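Putative S41 protease (Bacteroides fragilis NCTC 9343, PDB 3K50) probably hydrolyses peptide bonds as a serine protease of family S41, combining a PDZ-like domain with a catalytic domain of the ClpP/crotonase clan. Local coordinates at residues I19-M23 / F48-V53; Q25-R31 / R263-R268; Y194-A199 / C241-L245; N310-Y315 / Y352-S358. One frame throughout, in Å; residues are numbered along the deposited sequence.

Interaction 1: residues I19-M23 / F48-V53; sequences IDSVM and FLKKAV
Two helices of the N-terminal S41 domain meet here, and an aromatic side chain and a selenomethionine fill the space between them. Residues 19-23 are helical throughout, within helix 18-26; residues 48-52 form the last turn of helix 45-52, and V53 (phi/psi -64/158°) is the first residue to leave it. The axes run at 42° to each other (signed crossing angle -42°) with a closest approach of 11.3 Å, so large side chains must bridge the gap. The register pairs the CA atoms of I19 and F48 at 8.0 Å and those of D20 and A52 at 8.0 Å. F48, chi1 t and chi2 90°, points toward the first helix. I19, t/t, lays CG2 over one ring face, 3.8 Å from the centroid and 20° off the normal, a CH-pi contact. Selenomethionine M23 (m, t, p) sets SE at the ring edge, 5.3 Å from the centroid, giving a Met-aromatic contact. This pair forms one layer of a helix-on-sheet arrangement: I19 and M23 also touch L344 of strand 342-352, while I19 and L49 touch I63 of strand 62-65. M23 SE lies 3.8 Å from L49 CD1, and M23 CE reaches A52 CB at 4.0 Å and V53 CG1 at 4.3 Å. D20 CB approaches F48 CZ at 3.7 Å, while its carboxylate makes a salt bridge with R24.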
# COMPACT_ATOMS: atom_id res chain seq x y z
N ILE A 19 11.09 -22.70 -11.42
CA ILE A 19 10.18 -21.61 -11.71
C ILE A 19 9.19 -22.03 -12.81
O ILE A 19 8.03 -21.76 -12.73
CB ILE A 19 10.94 -20.26 -11.97
CG1 ILE A 19 9.96 -19.11 -12.09
CG2 ILE A 19 11.79 -20.38 -13.23
CD1 ILE A 19 10.59 -17.75 -12.02
N ASP A 20 9.67 -22.80 -13.78
CA ASP A 20 8.79 -23.29 -14.85
C ASP A 20 7.78 -24.30 -14.29
O ASP A 20 6.61 -24.24 -14.60
CB ASP A 20 9.60 -24.02 -15.92
CG ASP A 20 8.71 -24.55 -17.05
OD1 ASP A 20 8.26 -23.74 -17.87
OD2 ASP A 20 8.48 -25.77 -17.12
N SER A 21 8.23 -25.11 -13.35
CA SER A 21 7.39 -26.13 -12.74
C SER A 21 6.37 -25.54 -11.78
O SER A 21 5.21 -25.81 -11.96
CB SER A 21 8.24 -27.21 -12.07
OG SER A 21 9.11 -26.64 -11.13
N VAL A 22 6.79 -24.75 -10.79
CA VAL A 22 5.86 -24.12 -9.89
C VAL A 22 4.80 -23.34 -10.69
O VAL A 22 3.64 -23.35 -10.32
CB VAL A 22 6.57 -23.25 -8.84
CG1 VAL A 22 7.36 -22.14 -9.52
CG2 VAL A 22 5.55 -22.67 -7.84
N MSE A 23 5.17 -22.71 -11.82
CA MSE A 23 4.18 -21.94 -12.60
C MSE A 23 3.22 -22.85 -13.35
O MSE A 23 2.03 -22.63 -13.37
CB MSE A 23 4.88 -20.97 -13.60
CG MSE A 23 5.44 -19.72 -12.93
SE MSE A 23 6.24 -18.50 -14.26
CE MSE A 23 4.61 -17.82 -15.12
N PHE A 48 13.15 -14.94 -16.77
CA PHE A 48 12.33 -16.06 -17.09
C PHE A 48 10.88 -15.62 -16.96
O PHE A 48 10.05 -15.86 -17.89
CB PHE A 48 12.57 -17.26 -16.14
CG PHE A 48 11.67 -18.40 -16.42
CD1 PHE A 48 12.05 -19.39 -17.31
CD2 PHE A 48 10.41 -18.47 -15.86
CE1 PHE A 48 11.18 -20.47 -17.62
CE2 PHE A 48 9.52 -19.52 -16.20
CZ PHE A 48 9.92 -20.52 -17.07
N LEU A 49 10.56 -14.99 -15.82
CA LEU A 49 9.18 -14.59 -15.51
C LEU A 49 8.57 -13.69 -16.57
O LEU A 49 7.42 -13.89 -16.98
CB LEU A 49 9.09 -13.89 -14.16
CG LEU A 49 7.67 -13.59 -13.65
CD1 LEU A 49 6.87 -14.87 -13.47
CD2 LEU A 49 7.73 -12.83 -12.36
N LYS A 50 9.32 -12.70 -17.02
CA LYS A 50 8.82 -11.72 -17.95
C LYS A 50 8.43 -12.41 -19.26
O LYS A 50 7.49 -11.99 -19.89
CB LYS A 50 9.88 -10.62 -18.15
CG LYS A 50 9.48 -9.43 -19.05
CD LYS A 50 10.68 -8.48 -19.36
N LYS A 51 9.15 -13.46 -19.64
CA LYS A 51 8.90 -14.22 -20.86
C LYS A 51 7.84 -15.29 -20.68
O LYS A 51 7.19 -15.67 -21.66
CB LYS A 51 10.19 -14.94 -21.39
CG LYS A 51 11.27 -14.09 -22.12
N ALA A 52 7.66 -15.80 -19.47
CA ALA A 52 6.71 -16.91 -19.20
C ALA A 52 5.30 -16.50 -18.81
O ALA A 52 4.37 -17.28 -18.93
CB ALA A 52 7.28 -17.81 -18.07
N VAL A 53 5.11 -15.30 -18.28
CA VAL A 53 3.78 -14.89 -17.88
C VAL A 53 2.83 -14.80 -19.07
O VAL A 53 3.24 -14.67 -20.19
CB VAL A 53 3.75 -13.52 -17.16
CG1 VAL A 53 4.43 -13.61 -15.77
CG2 VAL A 53 4.33 -12.44 -18.08

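Interaction 2: residues Q25-R31 / R263-R268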
# COMPACT_ATOMS: atom_id res chain seq x y z
N GLN A 25 2.16 -25.63 -12.55
CA GLN A 25 1.25 -26.27 -11.63
C GLN A 25 0.31 -25.28 -10.96
O GLN A 25 -0.88 -25.55 -10.85
CB GLN A 25 2.03 -27.07 -10.55
CG GLN A 25 1.13 -27.62 -9.37
CD GLN A 25 -0.07 -28.52 -9.78
OE1 GLN A 25 -1.17 -28.40 -9.22
NE2 GLN A 25 0.13 -29.41 -10.78
N GLU A 26 0.84 -24.13 -10.53
CA GLU A 26 0.11 -23.22 -9.65
C GLU A 26 -0.45 -21.93 -10.23
O GLU A 26 -1.27 -21.30 -9.59
CB GLU A 26 1.05 -22.77 -8.53
CG GLU A 26 1.75 -23.85 -7.76
CD GLU A 26 0.85 -24.65 -6.84
OE1 GLU A 26 -0.30 -24.27 -6.65
OE2 GLU A 26 1.30 -25.66 -6.29
N TYR A 27 0.02 -21.53 -11.40
CA TYR A 27 -0.38 -20.29 -12.02
C TYR A 27 -1.84 -20.27 -12.45
O TYR A 27 -2.30 -21.22 -13.11
CB TYR A 27 0.47 -20.08 -13.27
CG TYR A 27 0.48 -18.72 -13.94
CD1 TYR A 27 0.41 -17.53 -13.20
CD2 TYR A 27 0.76 -18.61 -15.28
CE1 TYR A 27 0.48 -16.28 -13.84
CE2 TYR A 27 0.90 -17.34 -15.94
CZ TYR A 27 0.77 -16.19 -15.19
OH TYR A 27 0.93 -14.96 -15.78
N LEU A 28 -2.55 -19.18 -12.14
CA LEU A 28 -3.93 -19.00 -12.55
C LEU A 28 -4.04 -19.22 -14.04
O LEU A 28 -4.93 -19.94 -14.50
CB LEU A 28 -4.47 -17.59 -12.24
CG LEU A 28 -5.93 -17.29 -12.61
CD1 LEU A 28 -6.94 -18.20 -11.89
CD2 LEU A 28 -6.25 -15.83 -12.38
N TRP A 29 -3.11 -18.62 -14.77
CA TRP A 29 -3.16 -18.60 -16.23
C TRP A 29 -2.16 -19.57 -16.88
O TRP A 29 -1.55 -19.28 -17.89
CB TRP A 29 -2.87 -17.15 -16.69
CG TRP A 29 -3.91 -16.13 -16.32
CD1 TRP A 29 -5.25 -16.28 -16.50
CD2 TRP A 29 -3.74 -14.80 -15.78
NE1 TRP A 29 -5.91 -15.18 -16.06
CE2 TRP A 29 -5.02 -14.25 -15.62
CE3 TRP A 29 -2.65 -14.05 -15.36
CZ2 TRP A 29 -5.24 -12.97 -15.13
CZ3 TRP A 29 -2.86 -12.78 -14.86
CH2 TRP A 29 -4.13 -12.25 -14.74
N TYR A 30 -1.99 -20.73 -16.30
CA TYR A 30 -1.00 -21.66 -16.84
C TYR A 30 -1.30 -22.00 -18.31
O TYR A 30 -0.42 -22.24 -19.08
CB TYR A 30 -0.92 -22.93 -15.97
CG TYR A 30 -2.05 -23.92 -16.16
CD1 TYR A 30 -3.20 -23.84 -15.42
CD2 TYR A 30 -1.95 -24.94 -17.11
CE1 TYR A 30 -4.26 -24.73 -15.64
CE2 TYR A 30 -3.00 -25.84 -17.33
CZ TYR A 30 -4.13 -25.75 -16.59
OH TYR A 30 -5.16 -26.64 -16.82
N ARG A 31 -2.57 -22.05 -18.69
CA ARG A 31 -2.90 -22.43 -20.05
C ARG A 31 -2.47 -21.40 -21.11
O ARG A 31 -2.44 -21.72 -22.31
CB ARG A 31 -4.41 -22.62 -20.17
CG ARG A 31 -4.97 -23.87 -19.50
CD ARG A 31 -6.48 -23.90 -19.76
NE ARG A 31 -7.07 -25.10 -19.22
CZ ARG A 31 -7.05 -26.29 -19.82
NH1 ARG A 31 -6.47 -26.44 -20.99
NH2 ARG A 31 -7.60 -27.35 -19.23
N ARG A 263 -11.31 -17.91 -6.86
CA ARG A 263 -11.36 -18.93 -7.88
C ARG A 263 -10.01 -19.14 -8.61
O ARG A 263 -9.49 -18.26 -9.29
CB ARG A 263 -12.49 -18.59 -8.82
CG ARG A 263 -13.84 -18.48 -8.12
CD ARG A 263 -14.26 -19.83 -7.60
NE ARG A 263 -15.63 -19.90 -7.06
CZ ARG A 263 -15.94 -19.77 -5.78
NH1 ARG A 263 -15.01 -19.54 -4.86
NH2 ARG A 263 -17.19 -19.89 -5.43
N TYR A 264 -9.46 -20.33 -8.37
CA TYR A 264 -8.17 -20.76 -8.91
C TYR A 264 -8.35 -21.40 -10.31
O TYR A 264 -9.46 -21.43 -10.83
CB TYR A 264 -7.53 -21.74 -7.92
CG TYR A 264 -7.08 -21.06 -6.64
CD1 TYR A 264 -8.00 -20.69 -5.66
CD2 TYR A 264 -5.75 -20.85 -6.38
CE1 TYR A 264 -7.62 -20.08 -4.48
CE2 TYR A 264 -5.35 -20.22 -5.18
CZ TYR A 264 -6.30 -19.84 -4.25
OH TYR A 264 -5.91 -19.23 -3.07
N SER A 265 -7.28 -21.94 -10.89
CA SER A 265 -7.33 -22.54 -12.24
C SER A 265 -8.00 -23.91 -12.13
O SER A 265 -8.23 -24.38 -11.03
CB SER A 265 -5.93 -22.76 -12.79
OG SER A 265 -5.31 -23.90 -12.13
N ASP A 266 -8.25 -24.56 -13.26
CA ASP A 266 -8.86 -25.90 -13.24
C ASP A 266 -7.98 -26.99 -12.62
O ASP A 266 -8.46 -28.06 -12.42
CB ASP A 266 -9.41 -26.32 -14.60
CG ASP A 266 -8.37 -26.31 -15.74
OD1 ASP A 266 -7.16 -26.37 -15.52
OD2 ASP A 266 -8.85 -26.24 -16.91
N LYS A 267 -6.73 -26.70 -12.32
CA LYS A 267 -5.87 -27.64 -11.64
C LYS A 267 -5.89 -27.42 -10.13
O LYS A 267 -5.28 -28.21 -9.42
CB LYS A 267 -4.38 -27.45 -12.05
CG LYS A 267 -3.95 -28.00 -13.42
CD LYS A 267 -2.57 -27.51 -13.73
CE LYS A 267 -1.88 -28.36 -14.77
NZ LYS A 267 -0.59 -27.76 -15.18
N ARG A 268 -6.44 -26.30 -9.65
CA ARG A 268 -6.38 -25.96 -8.23
C ARG A 268 -7.75 -25.59 -7.62
O ARG A 268 -7.87 -24.71 -6.76
CB ARG A 268 -5.32 -24.87 -8.01
CG ARG A 268 -3.85 -25.33 -8.14
CD ARG A 268 -3.43 -26.24 -6.95
NE ARG A 268 -2.07 -26.80 -7.02
CZ ARG A 268 -1.55 -27.65 -6.13
NH1 ARG A 268 -2.23 -28.08 -5.07
NH2 ARG A 268 -0.31 -28.10 -6.28
O HOH W 1 -2.74 -23.51 -11.55
O HOH W 2 -4.54 -21.36 -9.92
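Helix 18-26 ends in the first segment: Y27 (phi/psi -67/134°) is the first residue to leave helical geometry, and a type I turn runs from Y27 to Y30, with Y30 N bonded to Y27 O at 3.2 Å. The facing segment folds into a type I turn from S265 to R268, with R268 N to S265 O at 3.0 Å, and S265 OG accepts from K267 N at 3.1 Å as an ST turn. The backbones come closest at L28 and S265, whose CA atoms are 4.9 Å apart. Water 1 lies 2.8 Å from both Q25 O and Y27 O and 2.7 Å from S265 OG, so it links the two turns. Polar side chains supply most of the specific contacts. D266 binds two residues: OD1 accepts a very short 2.4 Å hydrogen bond from Y30 OH, and OD2 forms a salt bridge with R31 NH2 at 2.9 Å. K267 lies over one face of the Y30 ring, NZ 4.0 Å from the centroid (cation-pi) and CD 3.8 Å (CH-pi), while its ammonium also donates to R24 O. A second salt bridge joins E26 OE2 to R268 NH2 at 2.9 Å. The contact thus ties the end of helix 18-26 to the loop between strands 258-263 and 273-276, while L28 packs on V347 of strand 342-352 and V330 of strand 330-336.

Interaction 3: residues Y194-A199 / C241-L245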
# COMPACT_ATOMS: atom_id res chain seq x y z
N TYR A 194 -3.85 2.79 7.08
CA TYR A 194 -3.52 1.36 7.14
C TYR A 194 -2.67 1.06 5.94
O TYR A 194 -3.16 1.11 4.81
CB TYR A 194 -4.80 0.51 7.10
CG TYR A 194 -4.58 -1.00 7.22
CD1 TYR A 194 -4.15 -1.55 8.38
CD2 TYR A 194 -4.93 -1.86 6.19
CE1 TYR A 194 -3.99 -2.97 8.53
CE2 TYR A 194 -4.79 -3.25 6.30
CZ TYR A 194 -4.33 -3.80 7.46
OH TYR A 194 -4.21 -5.16 7.58
N ASN A 195 -1.41 0.73 6.16
CA ASN A 195 -0.46 0.75 5.01
C ASN A 195 -0.06 -0.56 4.38
O ASN A 195 0.60 -0.55 3.37
CB ASN A 195 0.81 1.53 5.43
CG ASN A 195 1.48 2.25 4.26
OD1 ASN A 195 0.81 2.86 3.45
ND2 ASN A 195 2.79 2.12 4.14
N GLU A 196 -0.48 -1.69 4.95
CA GLU A 196 -0.09 -2.97 4.43
C GLU A 196 -1.00 -4.04 5.01
O GLU A 196 -1.27 -4.03 6.20
CB GLU A 196 1.37 -3.28 4.82
CG GLU A 196 1.91 -4.43 4.14
CD GLU A 196 3.30 -4.85 4.60
OE1 GLU A 196 3.81 -4.32 5.61
OE2 GLU A 196 3.85 -5.74 3.94
N PHE A 197 -1.50 -4.92 4.15
CA PHE A 197 -2.32 -6.04 4.61
C PHE A 197 -1.37 -7.16 5.07
O PHE A 197 -1.10 -8.13 4.34
CB PHE A 197 -3.28 -6.51 3.49
CG PHE A 197 -4.37 -5.50 3.18
CD1 PHE A 197 -4.10 -4.40 2.42
CD2 PHE A 197 -5.65 -5.66 3.66
CE1 PHE A 197 -5.08 -3.46 2.17
CE2 PHE A 197 -6.64 -4.73 3.41
CZ PHE A 197 -6.34 -3.62 2.66
N LYS A 198 -0.94 -7.05 6.31
CA LYS A 198 0.01 -7.99 6.89
C LYS A 198 -0.45 -8.30 8.31
O LYS A 198 -0.71 -7.39 9.07
CB LYS A 198 1.40 -7.34 6.85
CG LYS A 198 2.53 -8.34 7.07
CD LYS A 198 3.85 -7.66 6.99
CE LYS A 198 5.00 -8.59 7.26
NZ LYS A 198 6.25 -7.79 7.18
N ALA A 199 -0.53 -9.58 8.66
CA ALA A 199 -1.14 -10.03 9.88
C ALA A 199 -0.24 -9.84 11.07
O ALA A 199 -0.73 -9.52 12.13
CB ALA A 199 -1.62 -11.51 9.72
N CYS A 241 -6.37 -10.53 5.98
CA CYS A 241 -6.37 -9.19 6.58
C CYS A 241 -7.49 -8.39 5.98
O CYS A 241 -8.20 -7.69 6.69
CB CYS A 241 -5.03 -8.47 6.36
SG CYS A 241 -3.68 -9.27 7.26
N ALA A 242 -7.65 -8.48 4.66
CA ALA A 242 -8.71 -7.75 3.99
C ALA A 242 -10.12 -8.17 4.46
O ALA A 242 -10.97 -7.34 4.64
CB ALA A 242 -8.58 -7.90 2.46
N GLN A 243 -10.34 -9.46 4.67
CA GLN A 243 -11.58 -9.98 5.17
C GLN A 243 -11.84 -9.43 6.54
O GLN A 243 -12.95 -9.08 6.84
CB GLN A 243 -11.55 -11.52 5.21
CG GLN A 243 -12.89 -12.14 5.65
CD GLN A 243 -12.81 -13.63 5.83
OE1 GLN A 243 -11.72 -14.19 5.97
NE2 GLN A 243 -13.97 -14.29 5.88
N LEU A 244 -10.83 -9.43 7.40
CA LEU A 244 -10.98 -8.88 8.76
C LEU A 244 -11.44 -7.39 8.73
O LEU A 244 -12.47 -7.03 9.33
CB LEU A 244 -9.67 -9.01 9.55
CG LEU A 244 -9.61 -8.33 10.95
CD1 LEU A 244 -10.69 -8.86 11.88
CD2 LEU A 244 -8.26 -8.42 11.61
N LEU A 245 -10.72 -6.58 7.96
CA LEU A 245 -11.00 -5.15 7.78
C LEU A 245 -12.45 -4.93 7.28
O LEU A 245 -13.24 -4.13 7.82
CB LEU A 245 -9.98 -4.55 6.81
CG LEU A 245 -10.08 -3.05 6.55
CD1 LEU A 245 -10.02 -2.19 7.91
CD2 LEU A 245 -9.05 -2.59 5.51
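This is a buried, largely apolar loop-to-helix contact inside the ClpP/crotonase-type domain, where the residues following strand 187-194 pass helix 239-249. The two backbones come closest at F197 and C241, with CA atoms 5.5 Å apart. F197 is the centre of an inverse gamma turn (phi/psi -83/85°), and its side chain points toward the helix. Its ring presents an edge to C241 CB and A242 N, the latter 3.6 Å from F197 CD2; F197 CE2 is 3.8 Å from both A242 CB and L245 CD2. Y194 adds its ring, CD2 4.2 Å from L245 CD2, and brings OH to 3.6 Å from C241 CB. C241 SG lies against the loop backbone, 3.5 Å from both K198 C and A199 N. F197 also touches A304, A305 and V308 of helix 304-312, so it sits between two helices. No hydrogen bond joins the two segments: van der Waals fit makes this contact, while the loop's backbone bonds go elsewhere, F197 pairing with G236 and S238.

Interaction 4: residues N310-Y315 / Y352-S358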
# COMPACT_ATOMS: atom_id res chain seq x y z
N ASN A 310 -13.52 -3.31 -4.14
CA ASN A 310 -14.43 -4.08 -4.98
C ASN A 310 -15.55 -4.85 -4.23
O ASN A 310 -16.68 -4.96 -4.70
CB ASN A 310 -13.60 -5.10 -5.81
CG ASN A 310 -14.46 -5.83 -6.83
OD1 ASN A 310 -15.17 -5.17 -7.60
ND2 ASN A 310 -14.44 -7.20 -6.82
N CYS A 311 -15.15 -5.51 -3.13
CA CYS A 311 -15.97 -6.35 -2.29
C CYS A 311 -16.88 -5.61 -1.35
O CYS A 311 -17.97 -6.11 -1.04
CB CYS A 311 -15.07 -7.29 -1.51
SG CYS A 311 -14.28 -8.46 -2.73
N LEU A 312 -16.47 -4.45 -0.87
CA LEU A 312 -17.42 -3.61 -0.14
C LEU A 312 -18.44 -2.85 -1.04
O LEU A 312 -19.55 -2.55 -0.58
CB LEU A 312 -16.72 -2.60 0.73
CG LEU A 312 -15.91 -3.18 1.87
CD1 LEU A 312 -15.26 -2.01 2.57
CD2 LEU A 312 -16.81 -4.02 2.80
N ASN A 313 -18.06 -2.53 -2.29
CA ASN A 313 -18.96 -1.81 -3.26
C ASN A 313 -20.41 -2.25 -3.31
O ASN A 313 -21.30 -1.39 -3.30
CB ASN A 313 -18.40 -1.83 -4.72
CG ASN A 313 -17.59 -0.57 -5.07
OD1 ASN A 313 -17.83 0.48 -4.48
ND2 ASN A 313 -16.69 -0.64 -6.08
N PRO A 314 -20.67 -3.55 -3.44
CA PRO A 314 -22.07 -4.05 -3.49
C PRO A 314 -22.86 -3.91 -2.20
O PRO A 314 -24.08 -4.02 -2.24
CB PRO A 314 -21.90 -5.55 -3.76
CG PRO A 314 -20.54 -5.71 -4.28
CD PRO A 314 -19.72 -4.64 -3.70
N TYR A 315 -22.19 -3.70 -1.08
CA TYR A 315 -22.86 -3.69 0.22
C TYR A 315 -22.98 -2.36 0.95
O TYR A 315 -23.65 -2.31 1.97
CB TYR A 315 -22.09 -4.61 1.15
CG TYR A 315 -22.24 -6.05 0.81
CD1 TYR A 315 -23.41 -6.71 1.11
CD2 TYR A 315 -21.21 -6.76 0.17
CE1 TYR A 315 -23.58 -8.07 0.79
CE2 TYR A 315 -21.38 -8.13 -0.18
CZ TYR A 315 -22.56 -8.76 0.18
OH TYR A 315 -22.74 -10.08 -0.10
N TYR A 352 -13.44 -12.50 -6.98
CA TYR A 352 -14.69 -11.84 -7.33
C TYR A 352 -15.40 -11.35 -6.09
O TYR A 352 -15.30 -11.96 -5.05
CB TYR A 352 -15.62 -12.78 -8.06
CG TYR A 352 -14.95 -13.45 -9.31
CD1 TYR A 352 -14.47 -12.68 -10.37
CD2 TYR A 352 -14.84 -14.80 -9.41
CE1 TYR A 352 -13.88 -13.25 -11.50
CE2 TYR A 352 -14.26 -15.40 -10.58
CZ TYR A 352 -13.80 -14.60 -11.61
OH TYR A 352 -13.21 -15.13 -12.73
N ASN A 353 -16.18 -10.29 -6.26
CA ASN A 353 -17.05 -9.82 -5.20
C ASN A 353 -18.32 -10.71 -5.22
O ASN A 353 -18.43 -11.65 -6.01
CB ASN A 353 -17.39 -8.31 -5.33
CG ASN A 353 -18.10 -7.93 -6.60
OD1 ASN A 353 -18.75 -8.74 -7.29
ND2 ASN A 353 -18.03 -6.63 -6.90
N ALA A 354 -19.29 -10.37 -4.39
CA ALA A 354 -20.54 -11.15 -4.26
C ALA A 354 -21.37 -11.11 -5.54
O ALA A 354 -22.20 -11.97 -5.75
CB ALA A 354 -21.35 -10.62 -3.07
N GLU A 355 -21.14 -10.12 -6.40
CA GLU A 355 -21.81 -10.03 -7.69
C GLU A 355 -21.03 -10.71 -8.82
O GLU A 355 -21.33 -10.50 -10.01
CB GLU A 355 -22.09 -8.57 -8.08
CG GLU A 355 -23.11 -7.84 -7.21
CD GLU A 355 -23.27 -6.35 -7.62
OE1 GLU A 355 -22.62 -5.90 -8.62
OE2 GLU A 355 -24.02 -5.61 -6.93
N GLU A 356 -20.07 -11.56 -8.44
CA GLU A 356 -19.24 -12.30 -9.36
C GLU A 356 -18.39 -11.43 -10.29
O GLU A 356 -18.07 -11.86 -11.38
CB GLU A 356 -20.08 -13.27 -10.20
CG GLU A 356 -21.07 -14.09 -9.35
CD GLU A 356 -21.97 -15.01 -10.17
OE1 GLU A 356 -21.48 -15.82 -11.00
OE2 GLU A 356 -23.17 -14.92 -9.91
N LYS A 357 -17.92 -10.30 -9.80
CA LYS A 357 -17.14 -9.36 -10.62
C LYS A 357 -15.86 -8.89 -9.94
O LYS A 357 -15.78 -8.92 -8.72
CB LYS A 357 -18.03 -8.14 -11.00
CG LYS A 357 -19.12 -8.50 -11.98
CD LYS A 357 -20.24 -7.49 -12.12
CE LYS A 357 -19.88 -6.25 -12.88
NZ LYS A 357 -21.06 -5.75 -13.72
N SER A 358 -14.88 -8.55 -10.78
CA SER A 358 -13.57 -7.98 -10.42
C SER A 358 -13.15 -7.15 -11.64
O SER A 358 -12.03 -7.19 -12.08
CB SER A 358 -12.54 -9.05 -10.08
OG SER A 358 -12.40 -10.05 -11.08
O HOH W 3 -18.61 -8.56 -2.20
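N353, N310 and P314 bury the most surface here, where the C-terminal end of helix 304-312 meets a type I beta turn, N353 to E356, that follows strand 342-352. The CA atoms of C311 and N353 lie 4.7 Å apart, the closest backbone approach. N353, chi1 p, serves both segments. Its OD1 accepts from K357 N at 3.1 Å and weakly from E355 N at 2.9 Å, holding the turn in shape, while ND2 donates to N310 O at 3.1 Å with an angle of 165°. N310 answers in the other direction: its ND2 donates to K357 O at 2.9 Å (168°), and K357 O also accepts from N353 N at 2.8 Å. The two asparagines therefore connect helix and turn by one hydrogen bond each way. P314 closes the contact farther along, with CG 3.7 Å from N353 ND2 and CB 3.8 Å from E355 OE2. Nearby, Y315 CE2 meets A354 CB at 3.8 Å, and the Y315 hydroxyl is bonded to L258 O, which places this corner against strand 258-263. Water 3 completes the junction, donating to C311 O at 2.8 Å and accepting from A354 N at 2.9 Å.

Overall arrangement
Interactions 1 and 2 share helix 18-26, with centres 13 Å apart, and touch where V53 CB lies 3.5 Å from Y27 OH. Their segments alternate along the chain, so the N-terminal helices are tied both to each other and to a loop more than 230 residues later. Interaction 3 falls within the sequence span of interaction 2, and interaction 4 follows both. Interactions 3 and 4 both belong to the S41 peptidase part of the chain and have centres 18 Å apart. Interactions 2 and 4 touch through R263 CG and Y352 CE2 at 4.0 Å, on paired strands 258-263 and 342-352. That antiparallel sheet thus connects the N-terminal helices with the helices of the probable protease domain.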